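Local coordinates for major pilin backbone protein T-antigen, T13 (Streptococcus pyogenes, PDB 6BBT), which probably forms the repeating backbone subunit of the streptococcal pilus and is the T antigen used in serotyping, at residues A[60-66]-A[78-82]; A[13-17]-A[30-34]; A[67-71]-A[187-192]; A[55-59]-A[84-90]; A[2-6]-A[144-148]. All blocks are in the same frame, centred on the assembly; numbering follows the deposited sequence.

Contact 1: A[60-66]-A[78-82]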
# COMPACT_ATOMS: atom_id res chain seq x y z
N THR A 60 23.45 -4.56 11.02
CA THR A 60 22.26 -3.74 10.83
C THR A 60 21.10 -4.71 10.62
O THR A 60 21.10 -5.47 9.64
CB THR A 60 22.45 -2.79 9.64
OG1 THR A 60 23.50 -1.86 9.93
CG2 THR A 60 21.16 -2.03 9.33
N THR A 61 20.14 -4.71 11.54
CA THR A 61 19.09 -5.73 11.57
C THR A 61 17.79 -5.35 10.82
O THR A 61 16.83 -6.10 10.85
CB THR A 61 18.75 -6.11 13.02
OG1 THR A 61 18.34 -4.95 13.74
CG2 THR A 61 19.97 -6.74 13.72
N LYS A 62 17.79 -4.18 10.18
CA LYS A 62 16.66 -3.66 9.38
C LYS A 62 17.15 -3.34 7.97
O LYS A 62 18.21 -2.75 7.78
CB LYS A 62 16.09 -2.38 9.99
CG LYS A 62 15.73 -2.44 11.46
CD LYS A 62 14.57 -3.37 11.74
CE LYS A 62 14.02 -3.11 13.13
NZ LYS A 62 12.93 -4.04 13.52
N ALA A 63 16.36 -3.75 6.97
CA ALA A 63 16.52 -3.32 5.59
C ALA A 63 15.16 -2.75 5.11
O ALA A 63 14.09 -3.21 5.54
CB ALA A 63 16.95 -4.48 4.73
N ILE A 64 15.20 -1.73 4.26
CA ILE A 64 13.97 -1.05 3.84
C ILE A 64 13.93 -0.83 2.34
O ILE A 64 14.97 -0.67 1.70
CB ILE A 64 13.76 0.31 4.57
CG1 ILE A 64 14.80 1.35 4.13
CG2 ILE A 64 13.82 0.13 6.09
CD1 ILE A 64 14.57 2.73 4.73
N VAL A 65 12.72 -0.84 1.77
CA VAL A 65 12.51 -0.40 0.39
C VAL A 65 11.37 0.61 0.47
O VAL A 65 10.54 0.55 1.39
CB VAL A 65 12.15 -1.53 -0.62
CG1 VAL A 65 13.29 -2.52 -0.82
CG2 VAL A 65 10.87 -2.25 -0.24
N SER A 66 11.34 1.52 -0.50
CA SER A 66 10.39 2.63 -0.50
C SER A 66 9.66 2.65 -1.80
O SER A 66 10.28 2.46 -2.85
CB SER A 66 11.15 3.95 -0.36
OG SER A 66 11.81 3.96 0.88
N LYS A 78 11.40 -3.90 -5.98
CA LYS A 78 12.51 -3.19 -5.36
C LYS A 78 13.45 -4.22 -4.75
O LYS A 78 13.05 -5.36 -4.50
CB LYS A 78 12.04 -2.30 -4.22
CG LYS A 78 10.93 -1.34 -4.51
CD LYS A 78 11.40 -0.13 -5.25
CE LYS A 78 10.20 0.72 -5.54
NZ LYS A 78 10.56 2.03 -6.10
N THR A 79 14.68 -3.81 -4.48
CA THR A 79 15.66 -4.68 -3.84
C THR A 79 16.36 -3.99 -2.70
O THR A 79 16.56 -2.77 -2.71
CB THR A 79 16.72 -5.17 -4.85
OG1 THR A 79 17.50 -4.06 -5.30
CG2 THR A 79 16.05 -5.84 -6.04
N SER A 80 16.72 -4.76 -1.69
CA SER A 80 17.59 -4.31 -0.62
C SER A 80 18.50 -5.47 -0.24
O SER A 80 18.55 -6.49 -0.96
CB SER A 80 16.76 -3.83 0.58
OG SER A 80 17.58 -3.15 1.51
N ASN A 81 19.21 -5.34 0.86
CA ASN A 81 20.01 -6.47 1.35
C ASN A 81 20.31 -6.35 2.83
O ASN A 81 20.09 -5.32 3.44
CB ASN A 81 21.31 -6.60 0.54
CG ASN A 81 22.24 -5.43 0.75
OD1 ASN A 81 22.97 -5.38 1.74
ND2 ASN A 81 22.23 -4.49 -0.18
N PHE A 82 20.78 -7.45 3.40
CA PHE A 82 21.43 -7.43 4.69
C PHE A 82 22.90 -7.71 4.45
O PHE A 82 23.26 -8.47 3.55
CB PHE A 82 20.86 -8.49 5.60
CG PHE A 82 19.46 -8.22 6.02
CD1 PHE A 82 19.20 -7.32 7.05
CD2 PHE A 82 18.40 -8.88 5.42
CE1 PHE A 82 17.90 -7.10 7.47
CE2 PHE A 82 17.11 -8.66 5.83
CZ PHE A 82 16.85 -7.77 6.85
O HOH W 1 20.39 -3.78 6.01
O HOH W 2 17.95 -0.57 3.68

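Contact 2: A[13-17]-A[30-34]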
# COMPACT_ATOMS: atom_id res chain seq x y z
N ILE A 13 17.42 -9.14 -0.77
CA ILE A 13 15.98 -9.17 -0.53
C ILE A 13 15.29 -8.54 -1.74
O ILE A 13 15.71 -7.47 -2.22
CB ILE A 13 15.56 -8.36 0.72
CG1 ILE A 13 16.38 -8.72 1.98
CG2 ILE A 13 14.06 -8.52 0.99
CD1 ILE A 13 16.21 -10.15 2.47
N THR A 14 14.25 -9.19 -2.24
CA THR A 14 13.42 -8.63 -3.29
C THR A 14 12.04 -8.37 -2.72
O THR A 14 11.50 -9.18 -1.99
CB THR A 14 13.32 -9.58 -4.51
OG1 THR A 14 14.60 -9.65 -5.13
CG2 THR A 14 12.30 -9.05 -5.57
N LYS A 15 11.49 -7.22 -3.06
CA LYS A 15 10.12 -6.89 -2.74
C LYS A 15 9.38 -6.71 -4.04
O LYS A 15 9.82 -5.94 -4.88
CB LYS A 15 10.07 -5.60 -1.94
CG LYS A 15 8.66 -5.10 -1.64
CD LYS A 15 7.85 -6.08 -0.81
CE LYS A 15 6.45 -5.56 -0.55
NZ LYS A 15 5.65 -6.42 0.35
N SER A 16 8.27 -7.40 -4.20
CA SER A 16 7.37 -7.19 -5.33
C SER A 16 6.04 -6.69 -4.81
O SER A 16 5.46 -7.29 -3.90
CB SER A 16 7.16 -8.48 -6.11
OG SER A 16 8.40 -8.93 -6.63
N MET A 17 5.59 -5.57 -5.35
CA MET A 17 4.25 -5.08 -5.09
C MET A 17 3.40 -5.54 -6.28
O MET A 17 3.78 -5.30 -7.42
CB MET A 17 4.21 -3.56 -4.99
CG MET A 17 2.83 -2.99 -4.70
SD MET A 17 2.36 -3.29 -2.99
CE MET A 17 2.71 -1.69 -2.24
N THR A 30 6.83 2.58 2.94
CA THR A 30 8.06 1.78 3.01
C THR A 30 7.67 0.40 3.49
O THR A 30 6.64 0.23 4.14
CB THR A 30 9.12 2.37 3.96
OG1 THR A 30 8.56 2.43 5.27
CG2 THR A 30 9.51 3.75 3.51
N PHE A 31 8.47 -0.58 3.12
CA PHE A 31 8.40 -1.90 3.72
C PHE A 31 9.71 -2.16 4.43
O PHE A 31 10.77 -1.84 3.91
CB PHE A 31 8.13 -2.98 2.67
CG PHE A 31 6.79 -2.83 2.04
CD1 PHE A 31 5.68 -3.44 2.60
CD2 PHE A 31 6.62 -2.02 0.94
CE1 PHE A 31 4.43 -3.29 2.05
CE2 PHE A 31 5.36 -1.85 0.37
CZ PHE A 31 4.26 -2.49 0.93
N THR A 32 9.63 -2.76 5.61
CA THR A 32 10.78 -3.01 6.44
C THR A 32 10.95 -4.50 6.64
O THR A 32 10.00 -5.20 7.00
CB THR A 32 10.62 -2.29 7.78
OG1 THR A 32 10.66 -0.89 7.55
CG2 THR A 32 11.75 -2.65 8.76
N PHE A 33 12.16 -4.99 6.40
CA PHE A 33 12.49 -6.38 6.65
C PHE A 33 13.39 -6.42 7.88
O PHE A 33 14.22 -5.53 8.09
CB PHE A 33 13.17 -6.96 5.42
CG PHE A 33 12.49 -6.55 4.17
CD1 PHE A 33 11.25 -7.06 3.86
CD2 PHE A 33 13.02 -5.53 3.38
CE1 PHE A 33 10.56 -6.62 2.74
CE2 PHE A 33 12.35 -5.11 2.24
CZ PHE A 33 11.12 -5.65 1.93
N THR A 34 13.18 -7.44 8.70
CA THR A 34 13.89 -7.62 9.95
C THR A 34 14.62 -8.94 9.88
O THR A 34 14.10 -9.93 9.38
CB THR A 34 12.92 -7.69 11.14
OG1 THR A 34 12.02 -6.59 11.09
CG2 THR A 34 13.68 -7.63 12.45

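Contact 3: A[67-71]-A[187-192]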
# COMPACT_ATOMS: atom_id res chain seq x y z
N TYR A 67 8.35 2.89 -1.72
CA TYR A 67 7.52 3.17 -2.89
C TYR A 67 7.00 4.60 -2.85
O TYR A 67 6.84 5.18 -1.78
CB TYR A 67 6.33 2.21 -2.92
CG TYR A 67 6.73 0.83 -3.27
CD1 TYR A 67 6.80 0.44 -4.60
CD2 TYR A 67 7.06 -0.10 -2.29
CE1 TYR A 67 7.17 -0.85 -4.95
CE2 TYR A 67 7.46 -1.39 -2.62
CZ TYR A 67 7.51 -1.76 -3.96
OH TYR A 67 7.87 -3.04 -4.33
N ASP A 68 6.76 5.20 -4.00
CA ASP A 68 6.03 6.46 -4.02
C ASP A 68 5.04 6.50 -5.16
O ASP A 68 4.95 5.56 -5.97
CB ASP A 68 6.97 7.67 -3.94
CG ASP A 68 7.74 7.93 -5.22
OD1 ASP A 68 7.29 7.58 -6.34
OD2 ASP A 68 8.81 8.55 -5.08
N ASN A 69 4.26 7.57 -5.18
CA ASN A 69 3.14 7.71 -6.12
C ASN A 69 3.56 7.68 -7.59
O ASN A 69 2.74 7.38 -8.44
CB ASN A 69 2.38 9.00 -5.86
CG ASN A 69 1.72 9.08 -4.48
OD1 ASN A 69 1.52 10.17 -3.99
ND2 ASN A 69 1.40 7.95 -3.85
N THR A 70 4.81 8.01 -7.90
CA THR A 70 5.30 7.94 -9.27
C THR A 70 5.67 6.52 -9.73
O THR A 70 5.95 6.31 -10.91
CB THR A 70 6.53 8.84 -9.49
OG1 THR A 70 7.63 8.37 -8.72
CG2 THR A 70 6.24 10.29 -9.15
N ASP A 71 5.71 5.55 -8.82
CA ASP A 71 6.06 4.18 -9.20
C ASP A 71 4.91 3.53 -9.96
O ASP A 71 3.77 3.48 -9.48
CB ASP A 71 6.48 3.34 -7.99
CG ASP A 71 7.82 3.78 -7.40
OD1 ASP A 71 8.65 4.36 -8.15
OD2 ASP A 71 8.04 3.59 -6.20
N LEU A 187 0.23 9.06 2.23
CA LEU A 187 0.35 8.01 1.21
C LEU A 187 0.07 8.48 -0.21
O LEU A 187 0.62 7.89 -1.14
CB LEU A 187 -0.63 6.88 1.48
CG LEU A 187 -0.53 5.95 2.71
CD1 LEU A 187 -0.92 4.53 2.30
CD2 LEU A 187 0.84 5.89 3.34
N TYR A 188 -0.81 9.45 -0.38
CA TYR A 188 -1.23 9.92 -1.71
C TYR A 188 -1.18 11.44 -1.73
O TYR A 188 -2.01 12.10 -1.15
CB TYR A 188 -2.65 9.39 -2.03
CG TYR A 188 -2.73 7.90 -1.87
CD1 TYR A 188 -2.23 7.05 -2.84
CD2 TYR A 188 -3.26 7.33 -0.71
CE1 TYR A 188 -2.29 5.68 -2.70
CE2 TYR A 188 -3.33 5.96 -0.56
CZ TYR A 188 -2.82 5.14 -1.54
OH TYR A 188 -2.88 3.79 -1.37
N GLU A 189 -0.20 11.96 -2.45
CA GLU A 189 0.22 13.33 -2.35
C GLU A 189 -0.47 14.25 -3.35
O GLU A 189 -0.97 13.82 -4.41
CB GLU A 189 1.73 13.42 -2.56
CG GLU A 189 2.51 12.54 -1.59
CD GLU A 189 3.95 12.99 -1.43
OE1 GLU A 189 4.66 13.08 -2.45
OE2 GLU A 189 4.35 13.27 -0.28
N LYS A 190 -0.46 15.52 -2.99
CA LYS A 190 -0.95 16.60 -3.84
C LYS A 190 -0.35 16.56 -5.22
O LYS A 190 0.84 16.29 -5.39
CB LYS A 190 -0.59 17.95 -3.20
CG LYS A 190 -1.11 19.19 -3.92
CD LYS A 190 -0.73 20.45 -3.13
CE LYS A 190 -0.99 21.72 -3.95
NZ LYS A 190 -2.40 21.91 -4.40
N GLY A 191 -1.17 16.82 -6.22
CA GLY A 191 -0.69 16.83 -7.59
C GLY A 191 -0.69 15.48 -8.29
O GLY A 191 -0.42 15.43 -9.48
N GLN A 192 -1.00 14.38 -7.58
CA GLN A 192 -1.19 13.08 -8.24
C GLN A 192 -2.62 13.01 -8.75
O GLN A 192 -3.49 13.75 -8.28
CB GLN A 192 -0.86 11.95 -7.29
CG GLN A 192 0.59 12.00 -6.85
CD GLN A 192 1.54 11.72 -8.00
OE1 GLN A 192 1.34 10.80 -8.75
NE2 GLN A 192 2.57 12.51 -8.12
O HOH W 3 4.79 10.19 -3.78
O HOH W 4 2.32 9.06 -10.73

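Contact 4: A[55-59]-A[84-90]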
# COMPACT_ATOMS: atom_id res chain seq x y z
N GLU A 55 24.62 -14.44 15.03
CA GLU A 55 25.25 -13.38 15.84
C GLU A 55 24.98 -12.00 15.22
O GLU A 55 25.13 -11.82 14.01
CB GLU A 55 26.76 -13.65 16.02
CG GLU A 55 27.06 -14.50 17.26
CD GLU A 55 28.37 -15.28 17.21
OE1 GLU A 55 29.34 -14.85 16.55
OE2 GLU A 55 28.42 -16.35 17.87
N THR A 56 24.57 -11.06 16.07
CA THR A 56 24.09 -9.74 15.65
C THR A 56 25.00 -8.56 16.01
O THR A 56 24.63 -7.42 15.76
CB THR A 56 22.71 -9.45 16.26
OG1 THR A 56 22.80 -9.48 17.69
CG2 THR A 56 21.69 -10.47 15.81
N THR A 57 26.18 -8.82 16.57
CA THR A 57 27.13 -7.75 16.92
C THR A 57 27.70 -7.13 15.65
O THR A 57 28.44 -7.78 14.92
CB THR A 57 28.28 -8.26 17.83
OG1 THR A 57 27.75 -8.52 19.14
CG2 THR A 57 29.43 -7.23 17.96
N GLY A 58 27.37 -5.85 15.41
CA GLY A 58 27.77 -5.15 14.19
C GLY A 58 26.84 -5.36 12.99
O GLY A 58 27.17 -4.92 11.88
N LEU A 59 25.71 -6.03 13.20
CA LEU A 59 24.74 -6.29 12.12
C LEU A 59 23.65 -5.24 12.15
O LEU A 59 22.98 -5.07 13.17
CB LEU A 59 24.09 -7.67 12.27
CG LEU A 59 23.07 -8.10 11.19
CD1 LEU A 59 23.72 -8.29 9.83
CD2 LEU A 59 22.41 -9.38 11.66
N PHE A 84 26.38 -9.04 6.06
CA PHE A 84 27.07 -9.78 7.12
C PHE A 84 28.57 -9.47 7.21
O PHE A 84 29.20 -9.83 8.21
CB PHE A 84 26.84 -11.29 6.95
CG PHE A 84 25.40 -11.68 7.07
CD1 PHE A 84 24.78 -11.73 8.32
CD2 PHE A 84 24.64 -11.98 5.94
CE1 PHE A 84 23.45 -12.07 8.44
CE2 PHE A 84 23.31 -12.33 6.06
CZ PHE A 84 22.71 -12.37 7.30
N GLU A 85 29.13 -8.81 6.20
CA GLU A 85 30.52 -8.30 6.22
C GLU A 85 30.87 -7.58 7.52
O GLU A 85 32.00 -7.70 7.99
CB GLU A 85 30.75 -7.34 5.04
CG GLU A 85 32.10 -6.61 4.98
CD GLU A 85 33.25 -7.52 4.61
OE1 GLU A 85 33.89 -7.26 3.57
OE2 GLU A 85 33.51 -8.50 5.34
N THR A 86 29.92 -6.83 8.07
CA THR A 86 30.15 -5.97 9.23
C THR A 86 30.10 -6.69 10.59
O THR A 86 30.32 -6.06 11.61
CB THR A 86 29.12 -4.81 9.26
OG1 THR A 86 27.80 -5.32 9.47
CG2 THR A 86 29.15 -4.01 7.94
N VAL A 87 29.82 -7.99 10.61
CA VAL A 87 29.58 -8.71 11.85
C VAL A 87 30.87 -9.34 12.40
O VAL A 87 31.68 -9.86 11.63
CB VAL A 87 28.51 -9.81 11.63
CG1 VAL A 87 28.19 -10.56 12.93
CG2 VAL A 87 27.24 -9.19 11.04
N THR A 88 31.04 -9.31 13.73
CA THR A 88 32.11 -10.04 14.40
C THR A 88 31.58 -11.39 14.88
O THR A 88 30.87 -11.47 15.89
CB THR A 88 32.70 -9.25 15.59
OG1 THR A 88 33.08 -7.94 15.15
CG2 THR A 88 33.94 -9.96 16.17
N PHE A 89 31.91 -12.44 14.13
CA PHE A 89 31.58 -13.81 14.51
C PHE A 89 32.66 -14.39 15.43
O PHE A 89 33.85 -14.28 15.13
CB PHE A 89 31.43 -14.69 13.28
CG PHE A 89 30.28 -14.30 12.38
CD1 PHE A 89 28.97 -14.60 12.73
CD2 PHE A 89 30.51 -13.65 11.16
CE1 PHE A 89 27.91 -14.26 11.90
CE2 PHE A 89 29.45 -13.30 10.32
CZ PHE A 89 28.15 -13.61 10.69
N SER A 90 32.25 -15.01 16.53
CA SER A 90 33.19 -15.58 17.51
C SER A 90 33.92 -16.86 17.05
O SER A 90 34.94 -17.22 17.63
CB SER A 90 32.46 -15.85 18.83
OG SER A 90 31.23 -16.50 18.61

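Contact 5: A[2-6]-A[144-148]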
# COMPACT_ATOMS: atom_id res chain seq x y z
N THR A 2 23.30 -22.12 -8.02
CA THR A 2 21.99 -22.60 -7.48
C THR A 2 21.16 -21.43 -6.92
O THR A 2 21.70 -20.48 -6.34
CB THR A 2 22.18 -23.66 -6.37
N ALA A 3 19.84 -21.52 -7.10
CA ALA A 3 18.92 -20.52 -6.55
C ALA A 3 18.99 -20.53 -5.02
O ALA A 3 19.10 -21.59 -4.40
CB ALA A 3 17.50 -20.79 -7.03
N GLY A 4 18.97 -19.33 -4.42
CA GLY A 4 19.00 -19.20 -2.97
C GLY A 4 20.34 -19.45 -2.29
O GLY A 4 20.38 -19.49 -1.06
N VAL A 5 21.42 -19.61 -3.07
CA VAL A 5 22.79 -19.70 -2.54
C VAL A 5 23.60 -18.54 -3.11
O VAL A 5 23.72 -18.40 -4.33
CB VAL A 5 23.47 -21.03 -2.91
CG1 VAL A 5 24.86 -21.12 -2.27
CG2 VAL A 5 22.61 -22.20 -2.46
N VAL A 6 24.14 -17.73 -2.22
CA VAL A 6 24.90 -16.55 -2.59
C VAL A 6 26.33 -16.77 -2.10
O VAL A 6 26.54 -17.06 -0.91
CB VAL A 6 24.27 -15.30 -1.96
CG1 VAL A 6 25.25 -14.11 -1.92
CG2 VAL A 6 23.00 -14.94 -2.71
N VAL A 144 13.61 -26.28 0.19
CA VAL A 144 13.89 -25.71 -1.12
C VAL A 144 14.64 -24.38 -0.99
O VAL A 144 14.10 -23.40 -0.47
CB VAL A 144 12.58 -25.49 -1.90
CG1 VAL A 144 12.84 -24.77 -3.22
CG2 VAL A 144 11.89 -26.82 -2.14
N LYS A 145 15.87 -24.36 -1.49
CA LYS A 145 16.64 -23.14 -1.54
C LYS A 145 16.04 -22.22 -2.60
O LYS A 145 15.71 -22.65 -3.70
CB LYS A 145 18.10 -23.43 -1.88
CG LYS A 145 18.83 -24.23 -0.81
CD LYS A 145 20.24 -24.55 -1.26
CE LYS A 145 20.30 -25.79 -2.15
NZ LYS A 145 20.29 -27.05 -1.35
N LYS A 146 15.85 -20.95 -2.22
CA LYS A 146 15.42 -19.92 -3.17
C LYS A 146 15.66 -18.53 -2.59
O LYS A 146 15.70 -18.36 -1.37
CB LYS A 146 13.95 -20.10 -3.56
CG LYS A 146 13.00 -20.23 -2.40
CD LYS A 146 11.55 -20.11 -2.82
CE LYS A 146 10.93 -21.44 -3.20
NZ LYS A 146 9.45 -21.33 -3.13
N PRO A 147 15.85 -17.52 -3.47
CA PRO A 147 16.08 -16.17 -2.99
C PRO A 147 14.87 -15.62 -2.24
O PRO A 147 13.74 -16.04 -2.48
CB PRO A 147 16.39 -15.38 -4.26
CG PRO A 147 15.77 -16.16 -5.36
CD PRO A 147 15.83 -17.59 -4.94
N ILE A 148 15.11 -14.74 -1.28
CA ILE A 148 14.04 -14.15 -0.49
C ILE A 148 13.27 -13.15 -1.34
O ILE A 148 13.85 -12.21 -1.84
CB ILE A 148 14.58 -13.47 0.78
CG1 ILE A 148 15.29 -14.52 1.65
CG2 ILE A 148 13.44 -12.81 1.55
CD1 ILE A 148 15.66 -14.05 3.04

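Contact 1: A[60-66]-A[78-82]
Val-65 and Lys-78 pack together where two edge strands of a beta-sandwich domain face each other. Strand 62-67 belongs to one sheet and strand 77-83 to the other. Their segments 62-66 and 78-82 run antiparallel, 169° between directions, yet the two backbones are not paired. Each pairs within its own sheet, with strand 29-37 and strand 10-17 respectively.

Lys-78 can be followed outward. CB lies 3.6 Å from Val-65 CG1. CG still faces Val-65, at CB. The chain then bends (chi2 -78°) and turns toward the backbone of Ser-66. CD passes 3.7 Å from Ser-66 O, and CE comes to 3.2 Å from the same oxygen. NZ ends in a salt bridge with Asp-71, which fixes the direction of the tail. The apolar part of the chain packs along the seam while its charge is met by Asp-71.

At the other end the Phe-82 ring closes the gap. Ala-63 CB sits over one face in a CH-pi contact, 4.1 Å from the ring centroid and offset toward the rim. Thr-60 O meets the ring edge, 3.7 Å from CD1.

Between these apolar ends, water fills in for direct bonds. One water donates to both Lys-62 O and Asn-81 O, at 3.0 Å each. A second accepts from Ile-64 N at 3.0 Å and makes only a weak bond with Ser-80 OG.

Contact 2: A[13-17]-A[30-34]
Lys-15 sets its CG opposite the backbone N (chi1 175°) and then bends about CB-CG (chi2 61°). This carries its tail across the face of Phe-31. CE stands over the middle of that ring, 3.7 Å from the centroid. NZ lies over the same face, 3.9 Å from the centroid and 21° off the normal. Met-17 also reaches Phe-31, but at the ring edge, where CE is 3.6 Å from CZ. Further along, Ile-13 CG2 sits above the centre of the Phe-33 ring, 3.9 Å from its centroid. Lys-15 CB touches Phe-33 CZ at 4.0 Å. Phe-150 meets the ring of Phe-33 as well.

The two strands come from opposing sheets of the sandwich, so this is part of its buried core. Lys-15 NZ is joined covalently to Asn-152 CG on strand 148-166, which runs parallel to strand 10-17. This is the isopeptide cross-link of the Spy0128-like domain. NZ also hydrogen-bonds Glu-101, an acid placed as in related pilins.

The position of NZ over Phe-31 is that of a cation-pi pair. As an amide nitrogen, however, NZ is neutral, so the contact is better read as an amide nitrogen and its neighbouring CE resting on the aromatic face.

Contact 3: A[67-71]-A[187-192]
Asn-69 points its side-chain amide straight at the backbone of Leu-187 to Glu-189 and bonds it from both ends. ND2 donates to Leu-187 O at 2.8 Å, in the carbonyl plane and close to its own amide plane. OD1 accepts from Glu-189 N at 2.9 Å, with a nearly straight N-H...O angle of 165°. Two bonds fix the rotation of the amide. ND2 also bonds Met-26 O, so three hydrogen bonds hold the amide, two of them from ND2.

The amide plane is parallel to that of the Tyr-188 ring, within 2°, but displaced from it, and the two side chains cross at about a right angle. ND2 is 3.9 Å from Tyr-188 CD1. Gln-192 approaches Asn-69 differently. Its amide is turned 41° from that of Asn-69, and its CD packs 3.6 Å from Asn-69 CB.

Two waters reinforce the contact. One accepts from Asn-69 N and donates to Glu-189 OE1. The other donates to Asn-69 O and, at 2.8 Å, to Gln-192 OE1. In the modelled conformer, Asp-68 shapes the loop 67-71 with an Asx turn, its OD1 accepting from Thr-70 N.

The site lies at the junction of the two domains. The loop between strands 62-67 and 77-83 meets the loop between strands 176-183 and 193-198, and Glu-189 adds a salt bridge to Lys-28 just before strand 29-37.

Contact 4: A[55-59]-A[84-90]
Glu-55 extends its carboxylate to Ser-90. OE1 accepts from Ser-90 N at 2.9 Å, on the syn side and 17° out of the carboxylate plane. Ser-90 OG makes only weak bonds with the carboxylate. OE1 also comes 3.2 Å from Phe-89 CA. The main-chain oxygen of Glu-55 touches Val-87 CG1 at 3.5 Å and takes a hydrogen bond from Tyr-97 OH.

Thr-57 contributes its carbonyl. Its O accepts from Thr-88 N at 3.2 Å, nearly along the C=O axis, and also meets Val-87 CA in a CA-H...O contact. Two tight turns are docked here. Thr-56 to Leu-59 form a type II beta turn and Phe-84 to Val-87 a type I turn. Both lie in loops at one end of the beta-sandwich, away from the second domain.

Gly-58 takes the third position of its turn, with phi at 85°. Its carbonyl is within bonding range of Thr-86 OG1, but the modelled separation is very short and its exact value is doubtful.

Leu-59 turns from the backbone to apolar packing. CB meets Val-87 CG2 at 3.7 Å. CD1 lies 3.9 Å from Phe-84 CD1, the two side chains running side by side in the same direction. Val-87 spreads its branches between partners: CG2 goes to Leu-59, while CG1 sits 3.7 Å above the plane of the Phe-89 ring, over its centre.

Contact 5: A[2-6]-A[144-148]
Lys-146 O takes a hydrogen bond from Ser-137 OG, right where Lys-146 touches Gly-4. The two residues share this partner. Gly-4 and Lys-146 both bond the backbone of Ser-137, on strand 131-139, and it holds the two segments side by side.

Gly-4 lies close against segment 144-148. Its CA is 3.4 Å from Lys-146 C and 3.6 Å from Pro-147 N. Having no side chain lets its backbone come this near. Pro-147 CD also rests 3.6 Å from Gly-4 N, and Ala-3 CB packs loosely beside the same carbon. Ala-3 O makes a packing touch, 3.3 Å from Lys-145 CB.

Thr-2 to Val-5 form a type II beta turn with Gly-4 at its third position, where the positive phi (75°) favours glycine. The closing bond of the turn is weak. After it the chain enters strand 5-7, which pairs antiparallel with strand 131-139. The partner segment leads into strand 148-166 of the other sheet, so the N-terminal turn sits across the seam between the sheets.

Lys-145 follows Val-5 side by side, and its CD lies 3.5 Å from Val-5 CG2. The chain bends about CG-CD and again about CD-CE (chi3 -83°, chi4 -82°), and its end leads away. Lys-146 points away too, with NZ in a long, weak ion pair with Glu-139.

Contact 2 is part of the buried core of the first domain, built from aromatic faces and the cross-linked lysine. Contact 1 lies beside it, about 7 Å between centres, and closes one flank of the same sandwich: its strands are the sheet neighbours of those in contact 2. Its chemistry is mixed, with apolar ends and bridging waters. Contacts 3 and 4 join loops and rely on hydrogen bonds to carbonyl and side-chain oxygens. Contact 3 binds the two domains, while contact 4 is about 37 Å from it, centre to centre, at the far end of the first domain. Contact 5 is a surface contact of plain packing. Contacts 1 and 3 are tied by a salt bridge.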